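Local coordinates for protein gingipain R2 Pro-Domain (Porphyromonas gingivalis, PDB 4IEF) that probably serves as the inhibitory pro-domain of gingipain R2, an arginine-specific cysteine protease, covering the enzyme until the zymogen is processed, at residues L69-A74 with V202-E207; A133-P138 with R145-N150; F139-V144 with E196-S201. One frame throughout, in Å; residues are numbered along the deposited sequence.

Contact 1 (L69-A74 with V202-E207)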
loop_
_atom_site.group_PDB
_atom_site.type_symbol
_atom_site.label_atom_id
_atom_site.label_comp_id
_atom_site.label_asym_id
_atom_site.label_seq_id
_atom_site.Cartn_x
_atom_site.Cartn_y
_atom_site.Cartn_z
ATOM N N LEU A 69 20.265 -7.252 2.691
ATOM C CA LEU A 69 19.001 -7.864 3.068
ATOM C C LEU A 69 18.515 -7.149 4.319
ATOM O O LEU A 69 19.260 -7.034 5.293
ATOM C CB LEU A 69 19.126 -9.381 3.282
ATOM C CG LEU A 69 17.804 -10.131 3.410
ATOM C CD1 LEU A 69 17.903 -11.475 2.762
ATOM C CD2 LEU A 69 17.366 -10.257 4.876
ATOM N N SER A 70 17.275 -6.658 4.282
ATOM C CA SER A 70 16.694 -5.899 5.389
ATOM C C SER A 70 15.464 -6.579 5.968
ATOM O O SER A 70 14.645 -7.130 5.226
ATOM C CB SER A 70 16.335 -4.491 4.931
ATOM O OG SER A 70 17.481 -3.772 4.505
ATOM N N ARG A 71 15.360 -6.552 7.313
ATOM C CA ARG A 71 14.255 -7.124 8.073
ATOM C C ARG A 71 13.870 -6.206 9.222
ATOM O O ARG A 71 14.738 -5.626 9.883
ATOM C CB ARG A 71 14.599 -8.533 8.605
ATOM C CG ARG A 71 14.552 -9.643 7.559
ATOM C CD ARG A 71 13.161 -9.861 6.977
ATOM N NE ARG A 71 13.174 -10.899 5.946
ATOM C CZ ARG A 71 12.934 -12.187 6.171
ATOM N NH1 ARG A 71 12.633 -12.610 7.393
ATOM N NH2 ARG A 71 12.982 -13.060 5.173
ATOM N N SER A 72 12.564 -6.093 9.463
ATOM C CA SER A 72 12.004 -5.238 10.505
ATOM C C SER A 72 11.817 -6.000 11.799
ATOM O O SER A 72 11.394 -7.164 11.791
ATOM C CB SER A 72 10.680 -4.634 10.051
ATOM O OG SER A 72 10.863 -3.834 8.894
ATOM N N LEU A 73 12.132 -5.335 12.915
ATOM C CA LEU A 73 11.984 -5.915 14.239
ATOM C C LEU A 73 11.233 -4.988 15.171
ATOM O O LEU A 73 11.439 -3.772 15.134
ATOM C CB LEU A 73 13.357 -6.239 14.867
ATOM C CG LEU A 73 14.234 -7.311 14.202
ATOM C CD1 LEU A 73 15.675 -7.184 14.673
ATOM C CD2 LEU A 73 13.698 -8.723 14.473
ATOM N N ALA A 74 10.358 -5.569 16.008
ATOM C CA ALA A 74 9.682 -4.857 17.090
ATOM C C ALA A 74 10.751 -4.683 18.192
ATOM O O ALA A 74 11.305 -5.683 18.662
ATOM C CB ALA A 74 8.473 -5.655 17.578
ATOM N N VAL A 202 4.716 -7.222 9.531
ATOM C CA VAL A 202 5.823 -6.267 9.421
ATOM C C VAL A 202 7.026 -6.774 10.245
ATOM O O VAL A 202 8.129 -6.844 9.712
ATOM C CB VAL A 202 5.387 -4.823 9.825
ATOM C CG1 VAL A 202 6.584 -3.907 10.065
ATOM C CG2 VAL A 202 4.462 -4.211 8.779
ATOM N N PHE A 203 6.811 -7.118 11.529
ATOM C CA PHE A 203 7.876 -7.553 12.435
ATOM C C PHE A 203 7.978 -9.077 12.488
ATOM O O PHE A 203 6.988 -9.758 12.757
ATOM C CB PHE A 203 7.668 -6.966 13.845
ATOM C CG PHE A 203 7.375 -5.481 13.868
ATOM C CD1 PHE A 203 6.119 -5.011 14.231
ATOM C CD2 PHE A 203 8.343 -4.555 13.488
ATOM C CE1 PHE A 203 5.841 -3.641 14.232
ATOM C CE2 PHE A 203 8.071 -3.184 13.508
ATOM C CZ PHE A 203 6.823 -2.736 13.884
ATOM N N MET A 204 9.188 -9.606 12.228
ATOM C CA MET A 204 9.435 -11.053 12.235
ATOM C C MET A 204 9.579 -11.620 13.675
ATOM O O MET A 204 9.579 -12.839 13.845
ATOM C CB MET A 204 10.652 -11.435 11.352
ATOM C CG MET A 204 12.009 -10.891 11.812
ATOM S SD MET A 204 13.386 -11.351 10.698
ATOM C CE MET A 204 13.509 -13.112 11.011
ATOM N N ASN A 205 9.634 -10.742 14.698
ATOM C CA ASN A 205 9.766 -11.137 16.101
ATOM C C ASN A 205 8.515 -10.789 16.946
ATOM O O ASN A 205 8.538 -10.998 18.165
ATOM C CB ASN A 205 11.009 -10.465 16.715
ATOM C CG ASN A 205 10.876 -8.973 16.905
ATOM O OD1 ASN A 205 10.407 -8.245 16.024
ATOM N ND2 ASN A 205 11.256 -8.489 18.072
ATOM N N TYR A 206 7.430 -10.289 16.310
ATOM C CA TYR A 206 6.206 -9.869 17.007
ATOM C C TYR A 206 5.451 -11.039 17.663
ATOM O O TYR A 206 5.122 -10.940 18.851
ATOM C CB TYR A 206 5.258 -9.078 16.083
ATOM C CG TYR A 206 4.099 -8.450 16.832
ATOM C CD1 TYR A 206 4.286 -7.321 17.626
ATOM C CD2 TYR A 206 2.825 -9.008 16.781
ATOM C CE1 TYR A 206 3.231 -6.760 18.345
ATOM C CE2 TYR A 206 1.763 -8.455 17.494
ATOM C CZ TYR A 206 1.970 -7.328 18.272
ATOM O OH TYR A 206 0.928 -6.776 18.978
ATOM N N GLU A 207 5.166 -12.125 16.908
ATOM C CA GLU A 207 4.447 -13.298 17.425
ATOM C C GLU A 207 5.239 -13.974 18.563
ATOM O O GLU A 207 4.631 -14.448 19.526
ATOM C CB GLU A 207 4.152 -14.304 16.295
ATOM C CG GLU A 207 2.907 -15.158 16.507
ATOM C CD GLU A 207 3.004 -16.274 17.532
ATOM O OE1 GLU A 207 2.247 -16.230 18.530
ATOM O OE2 GLU A 207 3.851 -17.180 17.354
HETATM O O HOH W 1 10.588 -7.784 8.669
#
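Asn205 grips Ala74 at the end of strand 69-74 through both arms of its carboxamide. Its CB points toward the strand, and chi1 (70°) sets CG between the backbone N and the carbonyl carbon. From the base outward, CB touches Leu73 CD2 at 3.9 Å, and CG rests against the same methyl, the two side chains crossing at about a right angle. OD1 accepts the Ala74 N-H at 2.7 Å on an in-plane lone pair, while ND2 donates to Ala74 O at 2.9 Å, almost straight (171°) and nearly within the amide plane. This pair of bonds fixes the rotation of the carboxamide and satisfies both backbone polar groups of Ala74, much as a neighbouring strand would.

Phe203 lies beside it. Ala74 CB stands over one face of the ring, 4.2 Å from the centroid, in a CH-pi contact, and Val202 CG1 covers the opposite face. Met204 N donates a weak bond to Ser72 O, 3.3 Å away. Further out, the Met204 side chain crosses that of Arg71, and Arg71 NH1 gives Met204 SD a weak hydrogen bond of 3.6 Å; NH2 of this arginine forms a salt bridge with Glu54. A water accepts from Ser72 N at 2.7 Å and also lies within bonding distance of Val202 O.

The chain leaving helix 196-202 thus runs past the edge of strand 69-74 near its end; the opposite edge pairs with strand 144-157. Leu73 and Asn205 also touch Ser26 of strand 25-31, and Ser72 OG bonds an acidic side chain of another protein's chain.

Contact 2 (A133-P138 with R145-N150)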
loop_
_atom_site.group_PDB
_atom_site.type_symbol
_atom_site.label_atom_id
_atom_site.label_comp_id
_atom_site.label_asym_id
_atom_site.label_seq_id
_atom_site.Cartn_x
_atom_site.Cartn_y
_atom_site.Cartn_z
ATOM N N ALA A 133 26.717 -5.660 9.235
ATOM C CA ALA A 133 25.406 -5.502 9.864
ATOM C C ALA A 133 25.213 -4.088 10.421
ATOM O O ALA A 133 26.089 -3.564 11.118
ATOM C CB ALA A 133 25.215 -6.526 10.968
ATOM N N THR A 134 24.070 -3.465 10.089
ATOM C CA THR A 134 23.701 -2.120 10.548
ATOM C C THR A 134 22.222 -2.058 10.965
ATOM O O THR A 134 21.450 -2.979 10.681
ATOM C CB THR A 134 23.957 -1.053 9.459
ATOM O OG1 THR A 134 23.062 -1.267 8.358
ATOM C CG2 THR A 134 25.429 -0.962 9.014
ATOM N N LEU A 135 21.836 -0.950 11.608
ATOM C CA LEU A 135 20.457 -0.654 11.980
ATOM C C LEU A 135 20.016 0.614 11.277
ATOM O O LEU A 135 20.789 1.574 11.203
ATOM C CB LEU A 135 20.282 -0.491 13.504
ATOM C CG LEU A 135 20.313 -1.755 14.369
ATOM C CD1 LEU A 135 20.419 -1.392 15.821
ATOM C CD2 LEU A 135 19.079 -2.622 14.159
ATOM N N SER A 136 18.778 0.624 10.761
ATOM C CA SER A 136 18.200 1.820 10.159
ATOM C C SER A 136 17.564 2.653 11.288
ATOM O O SER A 136 17.486 2.170 12.416
ATOM C CB SER A 136 17.195 1.452 9.070
ATOM O OG SER A 136 17.866 0.977 7.912
ATOM N N ASP A 137 17.150 3.903 11.006
ATOM C CA ASP A 137 16.553 4.797 12.002
ATOM C C ASP A 137 15.275 4.203 12.614
ATOM O O ASP A 137 14.454 3.662 11.873
ATOM C CB ASP A 137 16.250 6.172 11.382
ATOM C CG ASP A 137 17.482 7.007 11.078
ATOM O OD1 ASP A 137 18.514 6.813 11.752
ATOM O OD2 ASP A 137 17.399 7.884 10.202
ATOM N N PRO A 138 15.100 4.268 13.957
ATOM C CA PRO A 138 13.886 3.685 14.567
ATOM C C PRO A 138 12.607 4.412 14.166
ATOM O O PRO A 138 12.616 5.623 13.927
ATOM C CB PRO A 138 14.134 3.811 16.071
ATOM C CG PRO A 138 15.143 4.902 16.200
ATOM C CD PRO A 138 15.995 4.855 14.976
ATOM N N ARG A 145 7.171 0.313 18.490
ATOM C CA ARG A 145 8.414 0.950 18.060
ATOM C C ARG A 145 9.208 -0.115 17.321
ATOM O O ARG A 145 9.442 -1.197 17.860
ATOM C CB ARG A 145 9.205 1.563 19.241
ATOM C CG ARG A 145 10.394 2.436 18.798
ATOM C CD ARG A 145 10.970 3.243 19.940
ATOM N NE ARG A 145 12.212 3.941 19.589
ATOM C CZ ARG A 145 13.438 3.502 19.871
ATOM N NH1 ARG A 145 13.610 2.334 20.476
ATOM N NH2 ARG A 145 14.499 4.221 19.537
ATOM N N GLY A 146 9.543 0.169 16.073
ATOM C CA GLY A 146 10.276 -0.756 15.223
ATOM C C GLY A 146 11.618 -0.232 14.765
ATOM O O GLY A 146 11.885 0.976 14.828
ATOM N N GLN A 147 12.470 -1.153 14.304
ATOM C CA GLN A 147 13.789 -0.845 13.763
ATOM C C GLN A 147 14.196 -1.932 12.764
ATOM O O GLN A 147 13.973 -3.122 13.009
ATOM C CB GLN A 147 14.842 -0.669 14.870
ATOM C CG GLN A 147 16.007 0.208 14.410
ATOM C CD GLN A 147 16.865 0.763 15.515
ATOM O OE1 GLN A 147 16.656 0.503 16.697
ATOM N NE2 GLN A 147 17.860 1.554 15.146
ATOM N N VAL A 148 14.778 -1.511 11.632
ATOM C CA VAL A 148 15.200 -2.424 10.572
ATOM C C VAL A 148 16.679 -2.784 10.738
ATOM O O VAL A 148 17.523 -1.896 10.875
ATOM C CB VAL A 148 14.903 -1.843 9.164
ATOM C CG1 VAL A 148 15.417 -2.764 8.055
ATOM C CG2 VAL A 148 13.409 -1.572 8.987
ATOM N N VAL A 149 16.976 -4.097 10.726
ATOM C CA VAL A 149 18.341 -4.618 10.767
ATOM C C VAL A 149 18.757 -4.944 9.307
ATOM O O VAL A 149 17.983 -5.552 8.563
ATOM C CB VAL A 149 18.548 -5.809 11.763
ATOM C CG1 VAL A 149 17.716 -7.040 11.400
ATOM C CG2 VAL A 149 20.029 -6.166 11.903
ATOM N N ASN A 150 19.946 -4.486 8.894
ATOM C CA ASN A 150 20.465 -4.717 7.542
ATOM C C ASN A 150 21.700 -5.611 7.556
ATOM O O ASN A 150 22.664 -5.342 8.278
ATOM C CB ASN A 150 20.809 -3.389 6.852
ATOM C CG ASN A 150 19.781 -2.317 7.096
ATOM O OD1 ASN A 150 18.623 -2.441 6.688
ATOM N ND2 ASN A 150 20.156 -1.291 7.849
HETATM O O HOH W 2 14.370 0.935 10.624
#
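Pro138 lies side by side with Arg145, its CB over one face of the guanidinium and its CG 3.5 Å from NH2. The arginine chain is extended from CG to NE, and its nitrogens donate to the carbonyls of Ser76, Arg79, Gln181 and Asn182. Two carboxamides donate close to their own planes. Gln147 NE2 donates to Ser136 O at 2.8 Å, nearly along the C=O axis, and the same nitrogen packs against Leu135 CB, the two side chains meeting at about a right angle. Asn150 ND2 spends one N-H on Thr134 OG1 at 3.0 Å and the other on Ser136 OG at 3.2 Å; both oxygens lie close to the amide plane, and the two bonds fix the rotation of the amide. Its OD1 is taken by Ser70 OG and by a basic side chain of another protein's chain.

The backbones run antiparallel, the axes of 133-135 and 145-150 inclined at 164°. Thr134 and Asn150 form a hydrogen-bonded pair, with Asn150 N to Thr134 O at 2.8 Å; Leu135 and Val149 are the adjacent non-hydrogen-bonded pair, Leu135 CD2 touching Val149 CB. Ser136 N still bonds Val148 O, but at Asp137 a water stands between the strands, linking Asp137 O to Val148 N, before pairing resumes at Phe139 with Gly146.

The segments belong to the hairpin of strands 133-141 and 144-157. Strand 69-74 flanks 144-157, and Leu135 and Val149 meet Val83 of strand 79-93.

Contact 3 (F139-V144 with E196-S201). With CA (calcium ion), chain K.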
loop_
_atom_site.group_PDB
_atom_site.type_symbol
_atom_site.label_atom_id
_atom_site.label_comp_id
_atom_site.label_asym_id
_atom_site.label_seq_id
_atom_site.Cartn_x
_atom_site.Cartn_y
_atom_site.Cartn_z
ATOM N N PHE A 139 11.511 3.655 14.078
ATOM C CA PHE A 139 10.213 4.187 13.680
ATOM C C PHE A 139 9.127 3.738 14.646
ATOM O O PHE A 139 9.326 2.786 15.398
ATOM C CB PHE A 139 9.874 3.737 12.241
ATOM C CG PHE A 139 9.722 2.247 12.026
ATOM C CD1 PHE A 139 8.483 1.634 12.153
ATOM C CD2 PHE A 139 10.808 1.467 11.633
ATOM C CE1 PHE A 139 8.338 0.259 11.928
ATOM C CE2 PHE A 139 10.661 0.091 11.410
ATOM C CZ PHE A 139 9.429 -0.503 11.560
ATOM N N ILE A 140 7.966 4.400 14.601
ATOM C CA ILE A 140 6.817 3.999 15.391
ATOM C C ILE A 140 5.686 3.670 14.416
ATOM O O ILE A 140 5.321 4.497 13.575
ATOM C CB ILE A 140 6.401 5.025 16.487
ATOM C CG1 ILE A 140 7.552 5.230 17.528
ATOM C CG2 ILE A 140 5.103 4.570 17.187
ATOM C CD1 ILE A 140 7.501 6.549 18.323
ATOM N N LEU A 141 5.171 2.435 14.508
ATOM C CA LEU A 141 4.035 1.968 13.731
ATOM C C LEU A 141 2.895 1.773 14.716
ATOM O O LEU A 141 2.805 0.734 15.370
ATOM C CB LEU A 141 4.356 0.693 12.912
ATOM C CG LEU A 141 3.200 0.054 12.113
ATOM C CD1 LEU A 141 2.555 1.052 11.147
ATOM C CD2 LEU A 141 3.673 -1.186 11.377
ATOM N N ARG A 142 2.068 2.829 14.865
ATOM C CA ARG A 142 0.918 2.931 15.766
ATOM C C ARG A 142 1.362 2.768 17.241
ATOM O O ARG A 142 1.802 3.750 17.838
ATOM C CB ARG A 142 -0.212 1.959 15.368
ATOM C CG ARG A 142 -1.545 2.324 15.990
ATOM C CD ARG A 142 -2.726 1.853 15.190
ATOM N NE ARG A 142 -3.950 2.493 15.667
ATOM C CZ ARG A 142 -4.727 3.293 14.942
ATOM N NH1 ARG A 142 -4.444 3.529 13.665
ATOM N NH2 ARG A 142 -5.809 3.836 15.476
ATOM N N ASP A 143 1.269 1.551 17.808
ATOM C CA ASP A 143 1.617 1.288 19.207
ATOM C C ASP A 143 2.930 0.497 19.360
ATOM O O ASP A 143 3.299 0.156 20.487
ATOM C CB ASP A 143 0.466 0.530 19.907
ATOM C CG ASP A 143 -0.855 1.277 19.933
ATOM O OD1 ASP A 143 -1.849 0.742 19.394
ATOM O OD2 ASP A 143 -0.896 2.387 20.498
ATOM N N VAL A 144 3.639 0.220 18.246
ATOM C CA VAL A 144 4.879 -0.562 18.299
ATOM C C VAL A 144 6.061 0.242 17.722
ATOM O O VAL A 144 5.967 0.779 16.614
ATOM C CB VAL A 144 4.741 -1.949 17.594
ATOM C CG1 VAL A 144 6.042 -2.744 17.693
ATOM C CG2 VAL A 144 3.588 -2.764 18.180
ATOM N N GLU A 196 -2.931 -5.593 14.943
ATOM C CA GLU A 196 -2.238 -6.802 15.412
ATOM C C GLU A 196 -1.688 -7.638 14.259
ATOM O O GLU A 196 -0.526 -8.037 14.312
ATOM C CB GLU A 196 -3.145 -7.667 16.299
ATOM C CG GLU A 196 -3.412 -7.101 17.687
ATOM C CD GLU A 196 -2.192 -6.866 18.553
ATOM O OE1 GLU A 196 -1.844 -7.773 19.340
ATOM O OE2 GLU A 196 -1.594 -5.770 18.461
ATOM N N ASP A 197 -2.495 -7.856 13.202
ATOM C CA ASP A 197 -2.080 -8.626 12.029
ATOM C C ASP A 197 -1.048 -7.863 11.180
ATOM O O ASP A 197 -0.255 -8.498 10.480
ATOM C CB ASP A 197 -3.283 -9.021 11.171
ATOM C CG ASP A 197 -3.103 -10.381 10.537
ATOM O OD1 ASP A 197 -3.331 -11.397 11.235
ATOM O OD2 ASP A 197 -2.711 -10.436 9.355
ATOM N N ILE A 198 -1.054 -6.515 11.253
ATOM C CA ILE A 198 -0.084 -5.664 10.553
ATOM C C ILE A 198 1.279 -5.852 11.244
ATOM O O ILE A 198 2.279 -6.059 10.557
ATOM C CB ILE A 198 -0.556 -4.175 10.509
ATOM C CG1 ILE A 198 -1.745 -4.008 9.538
ATOM C CG2 ILE A 198 0.589 -3.209 10.157
ATOM C CD1 ILE A 198 -2.619 -2.812 9.800
ATOM N N TYR A 199 1.298 -5.830 12.600
ATOM C CA TYR A 199 2.509 -6.017 13.403
ATOM C C TYR A 199 3.148 -7.382 13.141
ATOM O O TYR A 199 4.374 -7.477 13.051
ATOM C CB TYR A 199 2.208 -5.886 14.908
ATOM C CG TYR A 199 1.597 -4.584 15.380
ATOM C CD1 TYR A 199 0.686 -4.563 16.430
ATOM C CD2 TYR A 199 1.997 -3.364 14.838
ATOM C CE1 TYR A 199 0.142 -3.368 16.892
ATOM C CE2 TYR A 199 1.451 -2.162 15.283
ATOM C CZ TYR A 199 0.534 -2.168 16.321
ATOM O OH TYR A 199 0.007 -0.992 16.791
ATOM N N LYS A 200 2.308 -8.432 13.013
ATOM C CA LYS A 200 2.730 -9.814 12.770
ATOM C C LYS A 200 3.419 -9.964 11.412
ATOM O O LYS A 200 4.393 -10.709 11.306
ATOM C CB LYS A 200 1.532 -10.773 12.858
ATOM C CG LYS A 200 1.024 -10.999 14.273
ATOM C CD LYS A 200 -0.108 -12.016 14.317
ATOM C CE LYS A 200 -0.663 -12.203 15.713
ATOM N NZ LYS A 200 0.253 -12.972 16.602
ATOM N N SER A 201 2.923 -9.246 10.384
ATOM C CA SER A 201 3.462 -9.295 9.024
ATOM C C SER A 201 4.669 -8.370 8.832
ATOM O O SER A 201 5.542 -8.698 8.035
ATOM C CB SER A 201 2.381 -8.953 8.004
ATOM O OG SER A 201 1.810 -7.681 8.253
HETATM CA CA CA K . 4.372 6.529 12.451
HETATM O O HOH W 3 4.696 8.841 11.359
#
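Leu141 to Val144 make a type II' beta turn, with Arg142 at positive phi (61°) and two backbone bonds joining Leu141 and Val144, and the turn meets the hydroxyl end of Tyr199. The phenol oxygen accepts the Asp143 N-H at 3.0 Å, somewhat bent at 158°. Val144 comes at the ring tip to tip: its CG2, placed anti to the carbonyl carbon, stands 3.5 Å above the plane and over the ring centre as a CH-pi contact. At the edge, Leu141 O lies 3.2 Å from CE2, while Arg142 CB sits 3.3 Å from OH before its extended chain leads off toward the backbone of another protein's chain.

This is the tip of the beta hairpin of strands 133-141 and 144-157, docked on the short helix 196-202. Leu141 CD2 meets Ile198 CG2 at 3.9 Å, their side chains crossing at about a right angle. The Tyr199 ring also meets that of Tyr206, whose hydroxyl bonds Glu196 OE2.

On the strand leading into the turn, Ile140 O binds a calcium ion at 2.5 Å. A water and ligands that include acidic side chains and backbone of another protein's chain share the metal, so the ion bridges the two proteins.

All three contacts gather on one side of the chain's centre, around the sheet that holds strands 69-74, 133-141 and 144-157. Contacts 1 and 2 have centres about 10 Å apart, as do contacts 1 and 3, whereas contacts 2 and 3 lie about 15 Å apart. In sequence, 69-74 comes first, then both strands of the hairpin, then 196-201 and 202-207, so contact 1 brackets the other two. Strand 144-157 joins contact 2 to contact 1 through Arg71 O and Val149 N; Phe139 O and Gly146 N link contacts 2 and 3. The helix and the tail after it pack against the hairpin turn and the edge of strand 69-74, and each contact includes residues that meet another protein's chain.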